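Local coordinates for protein polymerase X (Deinococcus radiodurans, PDB 2W9M) that probably extends DNA by adding deoxyribonucleotides, as a family X DNA polymerase, and carries three zinc ions bound in a separate phosphoesterase-like domain, at residues 173-187 / 199-213. Numbering follows the deposited sequence.
Sequences LAGALTDLSPAPAGD and ELTVTGTPDDVLARL
Leu180 reaches from the turn after helix 163-176 into the angle between strand 194-203 and helix 206-212, splitting its contacts by branch. Its CB rests on Val202 CG1 at 3.7 Å. CG, beside the backbone N (chi1 -47°), carries CD1 to Val209 CG2 (3.9 Å) and CD2 over one face of the Arg212 guanidinium, offset toward the rim. Arg212 passes CB, CG and CD along Ala176 O, with CB 3.6 Å from Leu177 CD1. Leu177 crosses Leu213 at about a right angle, its CD2 3.7 Å from Leu213 CD1, while Leu200 CD2 packs against the same Leu177 branch and Leu173 CB. Ile235 of strand 231-238 also touches Leu177 and Leu213, so this leucine cluster lies between helix 163-176 and the mixed sheet of the family X polymerase region, consistent with its palm.

Strand 183-184 returns antiparallel along 199-203: Ala183 and Thr201 form a hydrogen-bonded pair, with Ala183 CB 3.7 Å from Thr201 CG2, and Pro184 and Leu200 a non-hydrogen-bonded one. Beyond it, Ala185 N donates to Glu199 O. The extended Glu199 side chain passes Gly186, and its OE2 accepts from Asp187 N at 3.1 Å, nearly straight but from above the carboxylate plane. An alanine in place of Glu199 would probably leave Asp187 N without this acceptor and open a gap beside Gly186 CA. The Asp187 and Glu199 carboxylate planes stand 81° apart; the proximity of like charges is probably eased by Arg190, which forms a salt bridge with Asp187 OD1.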
ATOM      1  N   LEU A 173     -18.027  11.382  -3.015  1.00 33.91           N
ATOM      2  CA  LEU A 173     -19.488  11.437  -2.940  1.00 30.90           C
ATOM      3  C   LEU A 173     -19.962  12.273  -1.761  1.00 30.22           C
ATOM      4  O   LEU A 173     -21.007  12.917  -1.831  1.00 35.28           O
ATOM      5  CB  LEU A 173     -20.089  10.036  -2.852  1.00 22.48           C
ATOM      6  CG  LEU A 173     -19.880   9.170  -4.093  1.00 37.07           C
ATOM      7  CD1 LEU A 173     -20.733   7.916  -4.013  1.00 26.09           C
ATOM      8  CD2 LEU A 173     -20.196   9.963  -5.351  1.00 29.70           C
ATOM      9  N   ALA A 174     -19.198  12.258  -0.673  1.00 28.20           N
ATOM     10  CA  ALA A 174     -19.510  13.107   0.468  1.00 25.53           C
ATOM     11  C   ALA A 174     -19.564  14.561   0.011  1.00 37.68           C
ATOM     12  O   ALA A 174     -20.416  15.333   0.460  1.00 38.89           O
ATOM     13  CB  ALA A 174     -18.484  12.930   1.563  1.00 24.65           C
ATOM     14  N   GLY A 175     -18.658  14.921  -0.896  1.00 39.29           N
ATOM     15  CA  GLY A 175     -18.612  16.261  -1.459  1.00 19.89           C
ATOM     16  C   GLY A 175     -19.946  16.726  -2.018  1.00 37.79           C
ATOM     17  O   GLY A 175     -20.282  17.908  -1.938  1.00 41.51           O
ATOM     18  N   ALA A 176     -20.712  15.794  -2.581  1.00 34.12           N
ATOM     19  CA  ALA A 176     -22.004  16.117  -3.184  1.00 38.97           C
ATOM     20  C   ALA A 176     -23.149  16.067  -2.174  1.00 35.22           C
ATOM     21  O   ALA A 176     -24.277  16.447  -2.486  1.00 40.99           O
ATOM     22  CB  ALA A 176     -22.289  15.182  -4.350  1.00 29.07           C
ATOM     23  N   LEU A 177     -22.847  15.605  -0.964  1.00 42.51           N
ATOM     24  CA  LEU A 177     -23.855  15.414   0.075  1.00 41.88           C
ATOM     25  C   LEU A 177     -23.591  16.296   1.287  1.00 43.06           C
ATOM     26  O   LEU A 177     -23.983  15.956   2.404  1.00 43.56           O
ATOM     27  CB  LEU A 177     -23.862  13.951   0.517  1.00 31.39           C
ATOM     28  CG  LEU A 177     -24.727  12.958  -0.259  1.00 38.29           C
ATOM     29  CD1 LEU A 177     -25.200  13.528  -1.582  1.00 43.93           C
ATOM     30  CD2 LEU A 177     -23.963  11.655  -0.456  1.00 34.69           C
ATOM     31  N   THR A 178     -22.940  17.433   1.061  1.00 51.49           N
ATOM     32  CA  THR A 178     -22.396  18.251   2.151  1.00 50.36           C
ATOM     33  C   THR A 178     -23.401  18.637   3.244  1.00 57.21           C
ATOM     34  O   THR A 178     -23.089  18.545   4.437  1.00 51.66           O
ATOM     35  CB  THR A 178     -21.705  19.525   1.618  1.00 44.32           C
ATOM     36  OG1 THR A 178     -20.795  19.170   0.570  1.00 53.71           O
ATOM     37  CG2 THR A 178     -20.931  20.211   2.732  1.00 37.21           C
ATOM     38  N   ASP A 179     -24.594  19.074   2.850  1.00 44.26           N
ATOM     39  CA  ASP A 179     -25.578  19.535   3.832  1.00 41.61           C
ATOM     40  C   ASP A 179     -26.350  18.415   4.530  1.00 54.33           C
ATOM     41  O   ASP A 179     -27.226  18.686   5.352  1.00 45.60           O
ATOM     42  CB  ASP A 179     -26.541  20.561   3.229  1.00 46.30           C
ATOM     43  CG  ASP A 179     -26.281  21.969   3.742  1.00 82.53           C
ATOM     44  OD1 ASP A 179     -25.156  22.484   3.550  1.00 70.15           O
ATOM     45  OD2 ASP A 179     -27.203  22.561   4.345  1.00 83.52           O
ATOM     46  N   LEU A 180     -26.020  17.168   4.202  1.00 55.66           N
ATOM     47  CA  LEU A 180     -26.619  16.011   4.860  1.00 34.44           C
ATOM     48  C   LEU A 180     -25.650  15.434   5.885  1.00 31.96           C
ATOM     49  O   LEU A 180     -25.861  14.346   6.413  1.00 36.67           O
ATOM     50  CB  LEU A 180     -27.013  14.944   3.835  1.00 26.78           C
ATOM     51  CG  LEU A 180     -27.771  15.450   2.608  1.00 36.74           C
ATOM     52  CD1 LEU A 180     -28.209  14.294   1.719  1.00 36.77           C
ATOM     53  CD2 LEU A 180     -28.971  16.291   3.024  1.00 38.93           C
ATOM     54  N   SER A 181     -24.580  16.176   6.154  1.00 35.02           N
ATOM     55  CA  SER A 181     -23.582  15.774   7.146  1.00 41.36           C
ATOM     56  C   SER A 181     -22.986  14.391   6.895  1.00 35.64           C
ATOM     57  O   SER A 181     -23.067  13.519   7.757  1.00 31.92           O
ATOM     58  CB  SER A 181     -24.175  15.833   8.554  1.00 26.35           C
ATOM     59  OG  SER A 181     -24.436  17.177   8.931  1.00 48.50           O
ATOM     60  N   PRO A 182     -22.341  14.205   5.731  1.00 43.27           N
ATOM     61  CA  PRO A 182     -21.814  12.901   5.310  1.00 30.95           C
ATOM     62  C   PRO A 182     -20.753  12.385   6.271  1.00 31.12           C
ATOM     63  O   PRO A 182     -20.103  13.184   6.944  1.00 37.72           O
ATOM     64  CB  PRO A 182     -21.161  13.200   3.956  1.00 33.88           C
ATOM     65  CG  PRO A 182     -21.622  14.579   3.570  1.00 32.95           C
ATOM     66  CD  PRO A 182     -21.899  15.291   4.840  1.00 31.65           C
ATOM     67  N   ALA A 183     -20.578  11.067   6.321  1.00 29.97           N
ATOM     68  CA  ALA A 183     -19.544  10.447   7.143  1.00 32.51           C
ATOM     69  C   ALA A 183     -19.245   9.041   6.637  1.00 38.13           C
ATOM     70  O   ALA A 183     -20.165   8.258   6.405  1.00 37.56           O
ATOM     71  CB  ALA A 183     -19.976  10.400   8.603  1.00 21.82           C
ATOM     72  N   PRO A 184     -17.956   8.718   6.453  1.00 38.71           N
ATOM     73  CA  PRO A 184     -17.584   7.365   6.024  1.00 34.38           C
ATOM     74  C   PRO A 184     -18.186   6.324   6.961  1.00 28.67           C
ATOM     75  O   PRO A 184     -18.305   6.578   8.158  1.00 28.65           O
ATOM     76  CB  PRO A 184     -16.056   7.370   6.144  1.00 26.48           C
ATOM     77  CG  PRO A 184     -15.673   8.800   5.976  1.00 32.90           C
ATOM     78  CD  PRO A 184     -16.784   9.598   6.606  1.00 33.30           C
ATOM     79  N   ALA A 185     -18.567   5.173   6.422  1.00 27.86           N
ATOM     80  CA  ALA A 185     -19.136   4.121   7.245  1.00 22.03           C
ATOM     81  C   ALA A 185     -18.534   2.778   6.880  1.00 38.88           C
ATOM     82  O   ALA A 185     -17.705   2.685   5.971  1.00 37.19           O
ATOM     83  CB  ALA A 185     -20.646   4.087   7.088  1.00 25.41           C
ATOM     84  N   GLY A 186     -18.952   1.742   7.597  1.00 30.84           N
ATOM     85  CA  GLY A 186     -18.533   0.387   7.301  1.00 33.45           C
ATOM     86  C   GLY A 186     -17.038   0.218   7.125  1.00 31.68           C
ATOM     87  O   GLY A 186     -16.244   0.682   7.942  1.00 28.63           O
ATOM     88  N   ASP A 187     -16.660  -0.446   6.040  1.00 35.12           N
ATOM     89  CA  ASP A 187     -15.285  -0.891   5.846  1.00 30.48           C
ATOM     90  C   ASP A 187     -14.273   0.244   5.678  1.00 30.43           C
ATOM     91  O   ASP A 187     -13.185   0.187   6.248  1.00 39.76           O
ATOM     92  CB  ASP A 187     -15.207  -1.884   4.684  1.00 40.68           C
ATOM     93  CG  ASP A 187     -16.014  -3.147   4.944  1.00 49.27           C
ATOM     94  OD1 ASP A 187     -16.640  -3.246   6.023  1.00 50.40           O
ATOM     95  OD2 ASP A 187     -16.024  -4.045   4.074  1.00 55.61           O
ATOM     96  N   GLU A 199     -18.870   2.984   1.471  1.00 24.15           N
ATOM     97  CA  GLU A 199     -20.009   3.168   2.360  1.00 35.26           C
ATOM     98  C   GLU A 199     -19.999   4.543   3.018  1.00 37.20           C
ATOM     99  O   GLU A 199     -18.970   5.015   3.502  1.00 37.11           O
ATOM    100  CB  GLU A 199     -20.043   2.071   3.423  1.00 41.87           C
ATOM    101  CG  GLU A 199     -20.495   0.707   2.904  1.00 44.48           C
ATOM    102  CD  GLU A 199     -20.133  -0.433   3.848  1.00 67.07           C
ATOM    103  OE1 GLU A 199     -21.048  -0.968   4.515  1.00 61.61           O
ATOM    104  OE2 GLU A 199     -18.933  -0.789   3.928  1.00 50.99           O
ATOM    105  N   LEU A 200     -21.162   5.178   3.033  1.00 33.16           N
ATOM    106  CA  LEU A 200     -21.303   6.524   3.561  1.00 27.73           C
ATOM    107  C   LEU A 200     -22.509   6.548   4.491  1.00 29.04           C
ATOM    108  O   LEU A 200     -23.456   5.779   4.326  1.00 23.71           O
ATOM    109  CB  LEU A 200     -21.517   7.507   2.406  1.00 26.00           C
ATOM    110  CG  LEU A 200     -20.724   8.814   2.367  1.00 33.47           C
ATOM    111  CD1 LEU A 200     -19.260   8.552   2.655  1.00 35.29           C
ATOM    112  CD2 LEU A 200     -20.886   9.494   1.017  1.00 20.68           C
ATOM    113  N   THR A 201     -22.475   7.426   5.480  1.00 34.41           N
ATOM    114  CA  THR A 201     -23.628   7.608   6.345  1.00 29.02           C
ATOM    115  C   THR A 201     -24.094   9.065   6.239  1.00 32.95           C
ATOM    116  O   THR A 201     -23.299   9.961   5.958  1.00 39.42           O
ATOM    117  CB  THR A 201     -23.314   7.185   7.794  1.00 28.89           C
ATOM    118  OG1 THR A 201     -24.387   6.386   8.305  1.00 33.49           O
ATOM    119  CG2 THR A 201     -23.081   8.395   8.677  1.00 30.50           C
ATOM    120  N   VAL A 202     -25.384   9.297   6.444  1.00 35.65           N
ATOM    121  CA  VAL A 202     -25.992  10.578   6.093  1.00 22.40           C
ATOM    122  C   VAL A 202     -27.295  10.793   6.876  1.00 37.44           C
ATOM    123  O   VAL A 202     -28.017   9.833   7.148  1.00 32.52           O
ATOM    124  CB  VAL A 202     -26.282  10.618   4.573  1.00 35.74           C
ATOM    125  CG1 VAL A 202     -27.602  11.310   4.278  1.00 33.66           C
ATOM    126  CG2 VAL A 202     -25.124  11.260   3.814  1.00 38.01           C
ATOM    127  N   THR A 203     -27.589  12.035   7.259  1.00 30.56           N
ATOM    128  CA  THR A 203     -28.892  12.348   7.848  1.00 29.50           C
ATOM    129  C   THR A 203     -29.795  13.006   6.808  1.00 37.99           C
ATOM    130  O   THR A 203     -29.363  13.884   6.061  1.00 46.42           O
ATOM    131  CB  THR A 203     -28.805  13.271   9.081  1.00 30.72           C
ATOM    132  OG1 THR A 203     -28.755  14.637   8.657  1.00 45.13           O
ATOM    133  CG2 THR A 203     -27.588  12.955   9.928  1.00 30.85           C
ATOM    134  N   GLY A 204     -31.051  12.580   6.767  1.00 34.09           N
ATOM    135  CA  GLY A 204     -31.979  13.062   5.764  1.00 31.83           C
ATOM    136  C   GLY A 204     -32.763  11.899   5.195  1.00 38.77           C
ATOM    137  O   GLY A 204     -32.730  10.803   5.743  1.00 40.94           O
ATOM    138  N   THR A 205     -33.462  12.134   4.093  1.00 40.21           N
ATOM    139  CA  THR A 205     -34.295  11.103   3.487  1.00 42.23           C
ATOM    140  C   THR A 205     -33.727  10.655   2.139  1.00 44.96           C
ATOM    141  O   THR A 205     -32.955  11.385   1.513  1.00 44.72           O
ATOM    142  CB  THR A 205     -35.748  11.600   3.307  1.00 51.90           C
ATOM    143  OG1 THR A 205     -35.804  12.557   2.240  1.00 51.22           O
ATOM    144  CG2 THR A 205     -36.249  12.246   4.594  1.00 36.96           C
ATOM    145  N   PRO A 206     -34.105   9.447   1.691  1.00 44.36           N
ATOM    146  CA  PRO A 206     -33.622   8.906   0.412  1.00 42.64           C
ATOM    147  C   PRO A 206     -33.864   9.850  -0.768  1.00 53.29           C
ATOM    148  O   PRO A 206     -33.237   9.696  -1.817  1.00 53.78           O
ATOM    149  CB  PRO A 206     -34.442   7.623   0.244  1.00 48.19           C
ATOM    150  CG  PRO A 206     -34.789   7.215   1.639  1.00 28.64           C
ATOM    151  CD  PRO A 206     -34.974   8.493   2.405  1.00 35.78           C
ATOM    152  N   ASP A 207     -34.767  10.811  -0.601  1.00 59.74           N
ATOM    153  CA  ASP A 207     -35.030  11.806  -1.637  1.00 52.37           C
ATOM    154  C   ASP A 207     -33.988  12.920  -1.582  1.00 54.27           C
ATOM    155  O   ASP A 207     -33.585  13.457  -2.613  1.00 56.65           O
ATOM    156  CB  ASP A 207     -36.434  12.388  -1.472  1.00 60.35           C
ATOM    157  CG  ASP A 207     -37.515  11.334  -1.574  1.00 81.69           C
ATOM    158  OD1 ASP A 207     -37.615  10.687  -2.640  1.00 61.38           O
ATOM    159  OD2 ASP A 207     -38.268  11.157  -0.591  1.00 90.26           O
ATOM    160  N   ASP A 208     -33.563  13.270  -0.372  1.00 51.14           N
ATOM    161  CA  ASP A 208     -32.499  14.247  -0.186  1.00 46.28           C
ATOM    162  C   ASP A 208     -31.240  13.776  -0.903  1.00 57.12           C
ATOM    163  O   ASP A 208     -30.584  14.548  -1.605  1.00 59.27           O
ATOM    164  CB  ASP A 208     -32.209  14.440   1.305  1.00 40.28           C
ATOM    165  CG  ASP A 208     -33.380  15.046   2.057  1.00 61.52           C
ATOM    166  OD1 ASP A 208     -34.061  15.924   1.483  1.00 60.12           O
ATOM    167  OD2 ASP A 208     -33.615  14.650   3.224  1.00 54.10           O
ATOM    168  N   VAL A 209     -30.915  12.498  -0.723  1.00 47.40           N
ATOM    169  CA  VAL A 209     -29.746  11.888  -1.341  1.00 38.28           C
ATOM    170  C   VAL A 209     -29.943  11.731  -2.844  1.00 48.92           C
ATOM    171  O   VAL A 209     -29.018  11.937  -3.631  1.00 52.95           O
ATOM    172  CB  VAL A 209     -29.469  10.494  -0.739  1.00 38.08           C
ATOM    173  CG1 VAL A 209     -28.351   9.794  -1.501  1.00 38.62           C
ATOM    174  CG2 VAL A 209     -29.132  10.611   0.740  1.00 40.43           C
ATOM    175  N   LEU A 210     -31.158  11.367  -3.233  1.00 47.93           N
ATOM    176  CA  LEU A 210     -31.478  11.110  -4.630  1.00 47.09           C
ATOM    177  C   LEU A 210     -31.457  12.400  -5.454  1.00 52.97           C
ATOM    178  O   LEU A 210     -31.346  12.364  -6.680  1.00 63.63           O
ATOM    179  CB  LEU A 210     -32.848  10.435  -4.727  1.00 52.64           C
ATOM    180  CG  LEU A 210     -32.938   9.160  -5.562  1.00 43.13           C
ATOM    181  CD1 LEU A 210     -31.637   8.395  -5.493  1.00 39.14           C
ATOM    182  CD2 LEU A 210     -34.090   8.298  -5.073  1.00 53.45           C
ATOM    183  N   ALA A 211     -31.554  13.537  -4.769  1.00 52.42           N
ATOM    184  CA  ALA A 211     -31.566  14.841  -5.426  1.00 45.15           C
ATOM    185  C   ALA A 211     -30.159  15.343  -5.752  1.00 55.01           C
ATOM    186  O   ALA A 211     -29.984  16.178  -6.643  1.00 54.03           O
ATOM    187  CB  ALA A 211     -32.300  15.858  -4.565  1.00 42.48           C
ATOM    188  N   ARG A 212     -29.161  14.843  -5.026  1.00 53.04           N
ATOM    189  CA  ARG A 212     -27.774  15.243  -5.256  1.00 43.54           C
ATOM    190  C   ARG A 212     -27.023  14.136  -5.985  1.00 42.36           C
ATOM    191  O   ARG A 212     -26.013  14.384  -6.646  1.00 51.10           O
ATOM    192  CB  ARG A 212     -27.089  15.586  -3.930  1.00 32.37           C
ATOM    193  CG  ARG A 212     -28.085  15.877  -2.832  1.00 42.35           C
ATOM    194  CD  ARG A 212     -27.712  17.069  -1.967  1.00 33.72           C
ATOM    195  NE  ARG A 212     -28.872  17.473  -1.177  1.00 45.47           N
ATOM    196  CZ  ARG A 212     -28.909  18.534  -0.377  1.00 60.85           C
ATOM    197  NH1 ARG A 212     -27.843  19.311  -0.250  1.00 52.64           N
ATOM    198  NH2 ARG A 212     -30.019  18.817   0.295  1.00 66.41           N
ATOM    199  N   LEU A 213     -27.528  12.912  -5.859  1.00 45.86           N
ATOM    200  CA  LEU A 213     -26.988  11.768  -6.586  1.00 42.86           C
ATOM    201  C   LEU A 213     -28.134  10.992  -7.218  1.00 54.85           C
ATOM    202  O   LEU A 213     -28.617  10.011  -6.650  1.00 51.29           O
ATOM    203  CB  LEU A 213     -26.189  10.859  -5.651  1.00 37.42           C
ATOM    204  CG  LEU A 213     -25.009  11.495  -4.911  1.00 34.07           C
ATOM    205  CD1 LEU A 213     -24.343  10.493  -3.978  1.00 30.90           C
ATOM    206  CD2 LEU A 213     -24.001  12.071  -5.888  1.00 26.37           C
TER